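PDB 3CNE: protein ppBat, which binds flavins such as lumichrome, riboflavin, FMN and FAD as a homodimer and may serve as a flavin storage protein. Local coordinates for residues 64-74 with 99-110; 147-155 with 162-173. All coordinates share one frame; numbering follows the deposited sequence.

Interaction 1: 64-74 with 99-110. With ZN (zinc ion), chain E.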
loop_
_atom_site.group_PDB
_atom_site.type_symbol
_atom_site.label_atom_id
_atom_site.label_comp_id
_atom_site.label_asym_id
_atom_site.label_seq_id
_atom_site.Cartn_x
_atom_site.Cartn_y
_atom_site.Cartn_z
ATOM N N GLU A 64 13.037 -22.554 4.272
ATOM C CA GLU A 64 11.652 -22.366 4.696
ATOM C C GLU A 64 11.455 -22.570 6.212
ATOM O O GLU A 64 10.573 -21.959 6.822
ATOM C CB GLU A 64 10.704 -23.278 3.908
ATOM C CG GLU A 64 10.745 -23.118 2.381
ATOM C CD GLU A 64 11.769 -24.015 1.690
ATOM O OE1 GLU A 64 12.724 -24.466 2.357
ATOM O OE2 GLU A 64 11.622 -24.267 0.468
ATOM N N ASP A 65 12.272 -23.440 6.809
ATOM C CA ASP A 65 12.145 -23.752 8.239
ATOM C C ASP A 65 12.749 -22.629 9.100
ATOM O O ASP A 65 12.735 -22.689 10.321
ATOM C CB ASP A 65 12.775 -25.120 8.547
ATOM C CG ASP A 65 11.891 -25.996 9.424
ATOM O OD1 ASP A 65 10.980 -25.478 10.137
ATOM O OD2 ASP A 65 12.124 -27.227 9.424
ATOM N N GLU A 66 13.245 -21.585 8.445
ATOM C CA GLU A 66 13.783 -20.406 9.111
ATOM C C GLU A 66 12.668 -19.408 9.417
ATOM O O GLU A 66 12.888 -18.393 10.073
ATOM C CB GLU A 66 14.752 -19.728 8.162
ATOM C CG GLU A 66 16.134 -19.503 8.705
ATOM C CD GLU A 66 17.151 -19.511 7.586
ATOM O OE1 GLU A 66 17.576 -20.633 7.191
ATOM O OE2 GLU A 66 17.514 -18.408 7.098
ATOM N N PHE A 67 11.472 -19.693 8.916
ATOM C CA PHE A 67 10.355 -18.771 9.036
ATOM C C PHE A 67 9.181 -19.477 9.701
ATOM O O PHE A 67 9.136 -20.705 9.735
ATOM C CB PHE A 67 9.983 -18.225 7.664
ATOM C CG PHE A 67 11.030 -17.318 7.071
ATOM C CD1 PHE A 67 10.988 -15.949 7.291
ATOM C CD2 PHE A 67 12.062 -17.838 6.289
ATOM C CE1 PHE A 67 11.959 -15.101 6.732
ATOM C CE2 PHE A 67 13.033 -16.997 5.730
ATOM C CZ PHE A 67 12.978 -15.629 5.950
ATOM N N ASP A 68 8.262 -18.699 10.267
ATOM C CA ASP A 68 7.091 -19.255 10.951
ATOM C C ASP A 68 5.820 -19.135 10.099
ATOM O O ASP A 68 4.810 -19.774 10.363
ATOM C CB ASP A 68 6.906 -18.514 12.267
ATOM C CG ASP A 68 8.096 -18.690 13.189
ATOM O OD1 ASP A 68 8.204 -19.763 13.802
ATOM O OD2 ASP A 68 8.944 -17.789 13.271
ATOM N N ALA A 69 5.889 -18.258 9.094
ATOM C CA ALA A 69 4.715 -17.827 8.348
ATOM C C ALA A 69 5.135 -17.441 6.946
ATOM O O ALA A 69 6.255 -16.991 6.738
ATOM C CB ALA A 69 4.029 -16.632 9.029
ATOM N N LEU A 70 4.218 -17.643 6.003
ATOM C CA LEU A 70 4.351 -17.159 4.642
ATOM C C LEU A 70 3.169 -16.247 4.351
ATOM O O LEU A 70 2.018 -16.596 4.650
ATOM C CB LEU A 70 4.371 -18.325 3.670
ATOM C CG LEU A 70 4.630 -18.104 2.171
ATOM C CD1 LEU A 70 5.133 -19.384 1.536
ATOM C CD2 LEU A 70 3.328 -17.714 1.468
ATOM N N VAL A 71 3.463 -15.073 3.786
ATOM C CA VAL A 71 2.441 -14.203 3.199
ATOM C C VAL A 71 2.559 -14.253 1.671
ATOM O O VAL A 71 3.647 -14.079 1.124
ATOM C CB VAL A 71 2.564 -12.719 3.657
ATOM C CG1 VAL A 71 1.672 -11.838 2.857
ATOM C CG2 VAL A 71 2.218 -12.578 5.159
ATOM N N PHE A 72 1.451 -14.533 0.990
ATOM C CA PHE A 72 1.438 -14.428 -0.467
ATOM C C PHE A 72 0.715 -13.145 -0.847
ATOM O O PHE A 72 -0.508 -13.020 -0.675
ATOM C CB PHE A 72 0.758 -15.610 -1.163
ATOM C CG PHE A 72 0.812 -15.492 -2.670
ATOM C CD1 PHE A 72 1.968 -15.864 -3.365
ATOM C CD2 PHE A 72 -0.243 -14.933 -3.378
ATOM C CE1 PHE A 72 2.060 -15.705 -4.788
ATOM C CE2 PHE A 72 -0.177 -14.802 -4.775
ATOM C CZ PHE A 72 0.984 -15.183 -5.471
ATOM N N SER A 73 1.482 -12.200 -1.364
ATOM C CA SER A 73 0.942 -10.887 -1.684
ATOM C C SER A 73 0.697 -10.824 -3.199
ATOM O O SER A 73 1.627 -10.793 -4.008
ATOM C CB SER A 73 1.898 -9.795 -1.192
ATOM O OG SER A 73 1.208 -8.575 -0.959
ATOM N N CYS A 74 -0.579 -10.830 -3.556
ATOM C CA CYS A 74 -0.998 -11.049 -4.904
ATOM C C CYS A 74 -0.827 -9.769 -5.771
ATOM O O CYS A 74 -0.617 -8.674 -5.264
ATOM C CB CYS A 74 -2.457 -11.487 -4.853
ATOM S SG CYS A 74 -3.093 -12.261 -6.342
ATOM N N THR A 99 6.349 -26.528 0.580
ATOM C CA THR A 99 7.210 -26.783 1.719
ATOM C C THR A 99 6.710 -26.100 2.997
ATOM O O THR A 99 6.592 -26.745 4.025
ATOM C CB THR A 99 8.634 -26.369 1.416
ATOM O OG1 THR A 99 9.093 -27.109 0.284
ATOM C CG2 THR A 99 9.544 -26.625 2.602
ATOM N N PHE A 100 6.396 -24.805 2.925
ATOM C CA PHE A 100 5.796 -24.115 4.065
ATOM C C PHE A 100 4.541 -24.827 4.601
ATOM O O PHE A 100 4.389 -24.981 5.802
ATOM C CB PHE A 100 5.459 -22.667 3.687
ATOM C CG PHE A 100 6.571 -21.683 3.971
ATOM C CD1 PHE A 100 7.658 -21.569 3.113
ATOM C CD2 PHE A 100 6.525 -20.869 5.109
ATOM C CE1 PHE A 100 8.683 -20.635 3.373
ATOM C CE2 PHE A 100 7.528 -19.928 5.365
ATOM C CZ PHE A 100 8.611 -19.822 4.516
ATOM N N GLY A 101 3.644 -25.238 3.700
ATOM C CA GLY A 101 2.379 -25.857 4.073
ATOM C C GLY A 101 2.606 -27.232 4.693
ATOM O O GLY A 101 2.058 -27.535 5.757
ATOM N N GLU A 102 3.443 -28.035 4.031
ATOM C CA GLU A 102 3.910 -29.334 4.560
ATOM C C GLU A 102 4.547 -29.225 5.954
ATOM O O GLU A 102 4.429 -30.151 6.774
ATOM C CB GLU A 102 4.919 -29.974 3.597
ATOM C CG GLU A 102 4.277 -30.609 2.390
ATOM C CD GLU A 102 5.288 -31.199 1.397
ATOM O OE1 GLU A 102 6.528 -30.983 1.545
ATOM O OE2 GLU A 102 4.825 -31.886 0.454
ATOM N N LYS A 103 5.227 -28.107 6.226
ATOM C CA LYS A 103 5.889 -27.949 7.516
ATOM C C LYS A 103 5.010 -27.286 8.562
ATOM O O LYS A 103 5.489 -26.908 9.631
ATOM C CB LYS A 103 7.240 -27.235 7.383
ATOM C CG LYS A 103 8.288 -28.018 6.617
ATOM C CD LYS A 103 9.624 -27.250 6.559
ATOM C CE LYS A 103 10.647 -27.969 5.671
ATOM N NZ LYS A 103 12.032 -28.055 6.244
ATOM N N GLY A 104 3.728 -27.130 8.244
ATOM C CA GLY A 104 2.749 -26.619 9.208
ATOM C C GLY A 104 2.879 -25.141 9.538
ATOM O O GLY A 104 2.443 -24.695 10.607
ATOM N N LYS A 105 3.445 -24.363 8.612
ATOM C CA LYS A 105 3.627 -22.925 8.840
ATOM C C LYS A 105 2.329 -22.176 8.616
ATOM O O LYS A 105 1.433 -22.672 7.948
ATOM C CB LYS A 105 4.747 -22.367 7.971
ATOM C CG LYS A 105 6.031 -23.206 7.982
ATOM C CD LYS A 105 6.803 -22.986 9.267
ATOM C CE LYS A 105 8.155 -23.662 9.249
ATOM N NZ LYS A 105 8.850 -23.270 10.509
HETATM N N MSE A 106 2.214 -20.988 9.201
HETATM C CA MSE A 106 1.046 -20.166 8.990
HETATM C C MSE A 106 1.039 -19.603 7.547
HETATM O O MSE A 106 2.026 -19.014 7.106
HETATM C CB MSE A 106 1.047 -19.051 10.024
HETATM C CG MSE A 106 -0.071 -18.063 9.907
HETATM SE SE MSE A 106 0.091 -16.765 11.384
HETATM C CE MSE A 106 1.895 -17.215 12.019
HETATM N N MSE A 107 -0.067 -19.837 6.829
HETATM C CA MSE A 107 -0.210 -19.471 5.412
HETATM C C MSE A 107 -1.210 -18.331 5.303
HETATM O O MSE A 107 -2.378 -18.480 5.668
HETATM C CB MSE A 107 -0.685 -20.647 4.556
HETATM C CG MSE A 107 0.026 -21.950 4.766
HETATM SE SE MSE A 107 1.931 -21.801 4.485
HETATM C CE MSE A 107 1.967 -21.608 2.531
ATOM N N ILE A 108 -0.729 -17.203 4.799
ATOM C CA ILE A 108 -1.473 -15.950 4.772
ATOM C C ILE A 108 -1.488 -15.403 3.330
ATOM O O ILE A 108 -0.460 -15.359 2.652
ATOM C CB ILE A 108 -0.837 -14.869 5.690
ATOM C CG1 ILE A 108 -0.827 -15.309 7.164
ATOM C CG2 ILE A 108 -1.576 -13.512 5.526
ATOM C CD1 ILE A 108 0.382 -14.803 7.945
ATOM N N GLY A 109 -2.660 -15.001 2.852
ATOM C CA GLY A 109 -2.727 -14.439 1.522
ATOM C C GLY A 109 -4.108 -13.914 1.228
ATOM O O GLY A 109 -5.045 -14.124 2.010
ATOM N N HIS A 110 -4.203 -13.194 0.118
ATOM C CA HIS A 110 -5.437 -12.573 -0.297
ATOM C C HIS A 110 -5.569 -12.649 -1.815
ATOM O O HIS A 110 -4.615 -13.029 -2.511
ATOM C CB HIS A 110 -5.501 -11.115 0.190
ATOM C CG HIS A 110 -4.533 -10.199 -0.498
ATOM N ND1 HIS A 110 -3.224 -10.057 -0.091
ATOM C CD2 HIS A 110 -4.691 -9.365 -1.553
ATOM C CE1 HIS A 110 -2.617 -9.172 -0.867
ATOM N NE2 HIS A 110 -3.484 -8.742 -1.761
HETATM ZN ZN ZN E . -4.812 -11.051 -7.266
#
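A chi1 of -174° points CG of Leu-70 away from its own amide nitrogen and lays the isobutyl group on the ring of Phe-100, while a bend at chi2 (-76°) turns the chain of Lys-105 toward residues 65-67. The methyl CD1 of Leu-70 makes a CH-pi contact over one face of Phe-100, 3.9 Å from the ring centroid. Glu-64 O lies over the opposite face, and Glu-64 CB comes within 3.4 Å of Phe-100 CE1; Phe-67 CB closes on the ring edge. Lys-105 NZ donates to Phe-67 O at 2.7 Å, almost in line with the carbonyl, and to Asp-65 OD1 at 3.1 Å on the anti side, near the carboxylate plane. Lys-103 NZ reaches Asp-65 OD2 at 3.3 Å from well above that plane, and the two ammonium groups probably stabilise the ionised carboxylate. The contact joins the two strands and the helix of a beta-alpha-beta unit in this DJ-1/PfpI family protein: a Schellman motif with Gly-104 at C-prime ends helix 88-102, and the chain then enters strand 106-110, parallel to strand 69-73. Leu-70 uses both backbone polar atoms toward the neighbouring strand, N to Met-106 O at 2.8 Å and O from Ile-108 N, and Phe-72 N continues the ladder to Ile-108 O. Phe-72 O, in contrast, is buried without a polar partner. Just past the strand, Cys-74 SG binds the zinc ion at 2.3 Å, in a site that also includes Cys-111.

Interaction 2: 147-155 with 162-173. With FMN (flavin mononucleotide), chain N.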
loop_
_atom_site.group_PDB
_atom_site.type_symbol
_atom_site.label_atom_id
_atom_site.label_comp_id
_atom_site.label_asym_id
_atom_site.label_seq_id
_atom_site.Cartn_x
_atom_site.Cartn_y
_atom_site.Cartn_z
ATOM N N LYS A 147 -15.553 -12.670 3.386
ATOM C CA LYS A 147 -14.578 -11.598 3.208
ATOM C C LYS A 147 -13.178 -12.081 3.558
ATOM O O LYS A 147 -12.191 -11.646 2.957
ATOM C CB LYS A 147 -14.926 -10.385 4.080
ATOM C CG LYS A 147 -16.064 -9.507 3.572
ATOM C CD LYS A 147 -16.265 -8.312 4.491
ATOM C CE LYS A 147 -17.534 -7.545 4.192
ATOM N NZ LYS A 147 -17.319 -6.549 3.116
ATOM N N SER A 148 -13.106 -12.954 4.566
ATOM C CA SER A 148 -11.885 -13.660 4.907
ATOM C C SER A 148 -12.268 -14.966 5.588
ATOM O O SER A 148 -13.413 -15.128 6.005
ATOM C CB SER A 148 -10.961 -12.823 5.794
ATOM O OG SER A 148 -11.619 -12.302 6.944
ATOM N N GLU A 149 -11.307 -15.883 5.658
ATOM C CA GLU A 149 -11.473 -17.195 6.272
ATOM C C GLU A 149 -10.207 -17.517 7.035
ATOM O O GLU A 149 -9.090 -17.338 6.521
ATOM C CB GLU A 149 -11.704 -18.297 5.225
ATOM C CG GLU A 149 -13.088 -18.283 4.564
ATOM C CD GLU A 149 -14.254 -18.623 5.519
ATOM O OE1 GLU A 149 -14.029 -19.064 6.659
ATOM O OE2 GLU A 149 -15.414 -18.464 5.105
ATOM N N ILE A 150 -10.393 -17.971 8.269
ATOM C CA ILE A 150 -9.308 -18.514 9.050
ATOM C C ILE A 150 -9.684 -19.955 9.341
ATOM O O ILE A 150 -10.697 -20.228 9.974
ATOM C CB ILE A 150 -9.035 -17.665 10.335
ATOM C CG1 ILE A 150 -8.540 -16.270 9.929
ATOM C CG2 ILE A 150 -8.006 -18.363 11.246
ATOM C CD1 ILE A 150 -8.423 -15.293 11.076
ATOM N N ASP A 151 -8.886 -20.870 8.815
ATOM C CA ASP A 151 -9.138 -22.281 8.966
ATOM C C ASP A 151 -7.809 -22.988 9.081
ATOM O O ASP A 151 -7.049 -23.111 8.100
ATOM C CB ASP A 151 -9.983 -22.850 7.806
ATOM C CG ASP A 151 -10.555 -24.239 8.134
ATOM O OD1 ASP A 151 -10.345 -24.681 9.274
ATOM O OD2 ASP A 151 -11.208 -24.881 7.282
ATOM N N GLY A 152 -7.530 -23.450 10.298
ATOM C CA GLY A 152 -6.292 -24.151 10.594
ATOM C C GLY A 152 -5.168 -23.153 10.508
ATOM O O GLY A 152 -5.204 -22.132 11.181
ATOM N N ASN A 153 -4.183 -23.439 9.663
ATOM C CA ASN A 153 -3.049 -22.535 9.471
ATOM C C ASN A 153 -3.267 -21.487 8.377
ATOM O O ASN A 153 -2.372 -20.692 8.107
ATOM C CB ASN A 153 -1.776 -23.325 9.194
ATOM C CG ASN A 153 -1.478 -24.329 10.274
ATOM O OD1 ASN A 153 -1.618 -24.044 11.477
ATOM N ND2 ASN A 153 -1.069 -25.525 9.860
ATOM N N PHE A 154 -4.470 -21.467 7.785
ATOM C CA PHE A 154 -4.761 -20.601 6.651
ATOM C C PHE A 154 -5.540 -19.351 7.027
ATOM O O PHE A 154 -6.621 -19.431 7.586
ATOM C CB PHE A 154 -5.498 -21.368 5.539
ATOM C CG PHE A 154 -4.672 -22.438 4.916
ATOM C CD1 PHE A 154 -3.852 -22.157 3.822
ATOM C CD2 PHE A 154 -4.681 -23.728 5.436
ATOM C CE1 PHE A 154 -3.045 -23.149 3.261
ATOM C CE2 PHE A 154 -3.888 -24.736 4.859
ATOM C CZ PHE A 154 -3.074 -24.443 3.783
ATOM N N PHE A 155 -4.973 -18.204 6.666
ATOM C CA PHE A 155 -5.568 -16.897 6.919
ATOM C C PHE A 155 -5.666 -16.240 5.544
ATOM O O PHE A 155 -4.680 -15.730 5.030
ATOM C CB PHE A 155 -4.653 -16.071 7.842
ATOM C CG PHE A 155 -4.505 -16.638 9.236
ATOM C CD1 PHE A 155 -4.974 -15.920 10.344
ATOM C CD2 PHE A 155 -3.899 -17.873 9.452
ATOM C CE1 PHE A 155 -4.863 -16.441 11.647
ATOM C CE2 PHE A 155 -3.782 -18.400 10.756
ATOM C CZ PHE A 155 -4.269 -17.672 11.846
ATOM N N THR A 162 -10.519 -6.532 1.668
ATOM C CA THR A 162 -11.027 -7.263 2.842
ATOM C C THR A 162 -9.924 -7.745 3.814
ATOM O O THR A 162 -10.204 -8.452 4.824
ATOM C CB THR A 162 -11.890 -8.458 2.436
ATOM O OG1 THR A 162 -11.102 -9.408 1.711
ATOM C CG2 THR A 162 -13.060 -8.024 1.591
ATOM N N ILE A 163 -8.679 -7.397 3.504
ATOM C CA ILE A 163 -7.555 -7.761 4.371
ATOM C C ILE A 163 -7.809 -7.293 5.818
ATOM O O ILE A 163 -7.588 -8.053 6.772
ATOM C CB ILE A 163 -6.209 -7.239 3.836
ATOM C CG1 ILE A 163 -5.794 -8.055 2.602
ATOM C CG2 ILE A 163 -5.102 -7.366 4.928
ATOM C CD1 ILE A 163 -4.659 -7.434 1.793
ATOM N N TRP A 164 -8.331 -6.067 5.955
ATOM C CA TRP A 164 -8.662 -5.481 7.257
ATOM C C TRP A 164 -9.509 -6.414 8.129
ATOM O O TRP A 164 -9.406 -6.339 9.346
ATOM C CB TRP A 164 -9.378 -4.124 7.107
ATOM C CG TRP A 164 -10.827 -4.205 6.652
ATOM C CD1 TRP A 164 -11.277 -4.263 5.383
ATOM C CD2 TRP A 164 -11.993 -4.232 7.494
ATOM N NE1 TRP A 164 -12.652 -4.317 5.355
ATOM C CE2 TRP A 164 -13.115 -4.289 6.647
ATOM C CE3 TRP A 164 -12.194 -4.202 8.886
ATOM C CZ2 TRP A 164 -14.426 -4.341 7.143
ATOM C CZ3 TRP A 164 -13.506 -4.235 9.379
ATOM C CH2 TRP A 164 -14.594 -4.306 8.511
ATOM N N THR A 165 -10.349 -7.260 7.510
ATOM C CA THR A 165 -11.245 -8.172 8.269
ATOM C C THR A 165 -10.526 -9.314 8.996
ATOM O O THR A 165 -11.081 -9.907 9.927
ATOM C CB THR A 165 -12.374 -8.801 7.412
ATOM O OG1 THR A 165 -11.820 -9.701 6.435
ATOM C CG2 THR A 165 -13.234 -7.733 6.760
HETATM N N MSE A 166 -9.304 -9.631 8.584
HETATM C CA MSE A 166 -8.569 -10.718 9.217
HETATM C C MSE A 166 -7.230 -10.280 9.806
HETATM O O MSE A 166 -6.596 -11.035 10.512
HETATM C CB MSE A 166 -8.330 -11.853 8.234
HETATM C CG MSE A 166 -7.525 -11.419 7.015
HETATM SE SE MSE A 166 -6.625 -12.899 6.111
HETATM C CE MSE A 166 -4.788 -12.247 6.349
ATOM N N LEU A 167 -6.793 -9.069 9.494
ATOM C CA LEU A 167 -5.451 -8.626 9.851
ATOM C C LEU A 167 -5.201 -8.562 11.375
ATOM O O LEU A 167 -4.121 -8.956 11.825
ATOM C CB LEU A 167 -5.122 -7.297 9.143
ATOM C CG LEU A 167 -3.671 -6.836 9.112
ATOM C CD1 LEU A 167 -2.760 -7.909 8.538
ATOM C CD2 LEU A 167 -3.568 -5.520 8.308
ATOM N N PRO A 168 -6.188 -8.102 12.177
ATOM C CA PRO A 168 -5.969 -8.154 13.633
ATOM C C PRO A 168 -5.730 -9.579 14.146
ATOM O O PRO A 168 -4.896 -9.773 15.034
ATOM C CB PRO A 168 -7.293 -7.601 14.208
ATOM C CG PRO A 168 -7.803 -6.696 13.102
ATOM C CD PRO A 168 -7.511 -7.524 11.869
ATOM N N LYS A 169 -6.446 -10.555 13.595
ATOM C CA LYS A 169 -6.229 -11.960 13.966
ATOM C C LYS A 169 -4.840 -12.433 13.518
ATOM O O LYS A 169 -4.189 -13.188 14.220
ATOM C CB LYS A 169 -7.343 -12.866 13.392
ATOM C CG LYS A 169 -8.730 -12.656 14.042
ATOM C CD LYS A 169 -9.793 -13.679 13.598
ATOM C CE LYS A 169 -10.400 -13.419 12.197
ATOM N NZ LYS A 169 -11.670 -12.585 12.135
ATOM N N VAL A 170 -4.380 -11.976 12.344
ATOM C CA VAL A 170 -3.061 -12.368 11.841
ATOM C C VAL A 170 -1.984 -11.820 12.762
ATOM O O VAL A 170 -1.042 -12.525 13.124
ATOM C CB VAL A 170 -2.817 -11.847 10.416
ATOM C CG1 VAL A 170 -1.380 -12.158 9.974
ATOM C CG2 VAL A 170 -3.814 -12.472 9.485
ATOM N N ILE A 171 -2.124 -10.550 13.114
ATOM C CA ILE A 171 -1.183 -9.891 14.012
ATOM C C ILE A 171 -1.146 -10.634 15.350
ATOM O O ILE A 171 -0.070 -10.950 15.841
ATOM C CB ILE A 171 -1.512 -8.393 14.226
ATOM C CG1 ILE A 171 -1.347 -7.588 12.921
ATOM C CG2 ILE A 171 -0.606 -7.790 15.334
ATOM C CD1 ILE A 171 0.000 -7.773 12.257
ATOM N N GLU A 172 -2.321 -10.905 15.919
ATOM C CA GLU A 172 -2.431 -11.601 17.208
ATOM C C GLU A 172 -1.712 -12.960 17.172
ATOM O O GLU A 172 -0.983 -13.307 18.102
ATOM C CB GLU A 172 -3.904 -11.714 17.622
ATOM C CG GLU A 172 -4.236 -12.765 18.713
ATOM C CD GLU A 172 -3.956 -12.294 20.143
ATOM O OE1 GLU A 172 -3.133 -12.944 20.845
ATOM O OE2 GLU A 172 -4.559 -11.282 20.577
ATOM N N ALA A 173 -1.875 -13.694 16.075
ATOM C CA ALA A 173 -1.227 -15.018 15.892
ATOM C C ALA A 173 0.294 -14.952 15.752
ATOM O O ALA A 173 0.990 -15.931 16.035
ATOM C CB ALA A 173 -1.836 -15.748 14.698
HETATM N N1 FMN N . -10.327 -0.599 6.465
HETATM C C2 FMN N . -9.722 -0.663 5.227
HETATM O O2 FMN N . -8.492 -0.560 5.157
HETATM N N3 FMN N . -10.495 -0.835 4.088
HETATM C C4 FMN N . -11.880 -0.938 4.190
HETATM O O4 FMN N . -12.569 -1.149 3.179
HETATM C C4A FMN N . -12.488 -0.876 5.444
HETATM N N5 FMN N . -13.864 -0.981 5.561
HETATM C C5A FMN N . -14.444 -0.913 6.815
HETATM C C6 FMN N . -15.821 -1.017 6.933
HETATM C C7 FMN N . -16.435 -0.963 8.182
HETATM C C7M FMN N . -17.723 -1.727 8.328
HETATM C C8 FMN N . -15.656 -0.761 9.332
HETATM C C8M FMN N . -16.241 0.093 10.434
HETATM C C9 FMN N . -14.272 -0.682 9.193
HETATM C C9A FMN N . -13.653 -0.740 7.951
HETATM N N10 FMN N . -12.268 -0.632 7.844
HETATM C C10 FMN N . -11.701 -0.701 6.585
HETATM C "C1'" FMN N . -11.399 -1.132 8.964
HETATM C "C2'" FMN N . -10.758 -0.050 9.826
HETATM O "O2'" FMN N . -9.536 0.372 9.245
HETATM C "C3'" FMN N . -10.522 -0.621 11.229
HETATM O "O3'" FMN N . -11.764 -1.021 11.778
HETATM C "C4'" FMN N . -9.841 0.371 12.176
HETATM O "O4'" FMN N . -8.430 0.313 12.047
HETATM O O HOH W 1 -14.890 -4.636 3.172
#
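Ser-148 and Thr-165 turn their hydroxyls toward each other where an edge beta hairpin, closed by a type II' turn from Asp-151 to Phe-154, lies against the C-terminal helix and the loop leading into it. Ser-148 OG donates to Thr-165 OG1 at 2.7 Å. The latter, set between its own backbone N and carbonyl carbon (chi1 67°), donates in the carbonyl plane to Thr-162 O, 2.6 Å away. This rotation sends the Thr-165 methyl CG2 the other way, over the centre of one face of the Trp-164 indole, while Lys-147 CD approaches the same methyl at 3.8 Å. Across the opposite indole face lies the flavin of FMN, nearly parallel to it, with Trp-164 CZ2 3.4 Å from FMN C5A; the ligand is shared with the second subunit, whose Asn-161 O is hydrogen-bonded to it. Were Trp-164 an alanine, the flavin would probably lose its flat partner on this side and the Thr-165 methyl the ring it rests on. Farther along, Met-166, modelled as selenomethionine and at the N-cap position, puts SE 3.5 Å from Phe-155 C. The Phe-155 side chain runs past that of Val-170 in the opposite sense, Phe-155 CD1 to Val-170 CG2 3.7 Å, while Ile-150 CG2 sits over one face of the Phe-155 ring. One water accepts from both Lys-147 NZ and Trp-164 NE1, 3.1 Å from the indole nitrogen.

The two contacts illustrate how chemistry follows place within a single fold. Interaction 1 lies mostly buried at the middle of the main sheet, where backbone hydrogen bonds and apolar side chains dominate and charged pairs gather at the exposed end. Interaction 2, partly buried, belongs to the sheet margin and relies on hydroxyl bonds, packing on the C-terminal helix and a flavin-facing tryptophan. They meet where strand 106-110 of interaction 1 runs beside strand 154-157 of interaction 2: Met-107 N and O probably bond to Asn-153 O and Phe-155 N, joining the hairpin to the parallel strands. The C-terminal helix serves both, since Val-170 meets Ile-108 as well as Phe-155. Zinc marks the first contact, FMN the second.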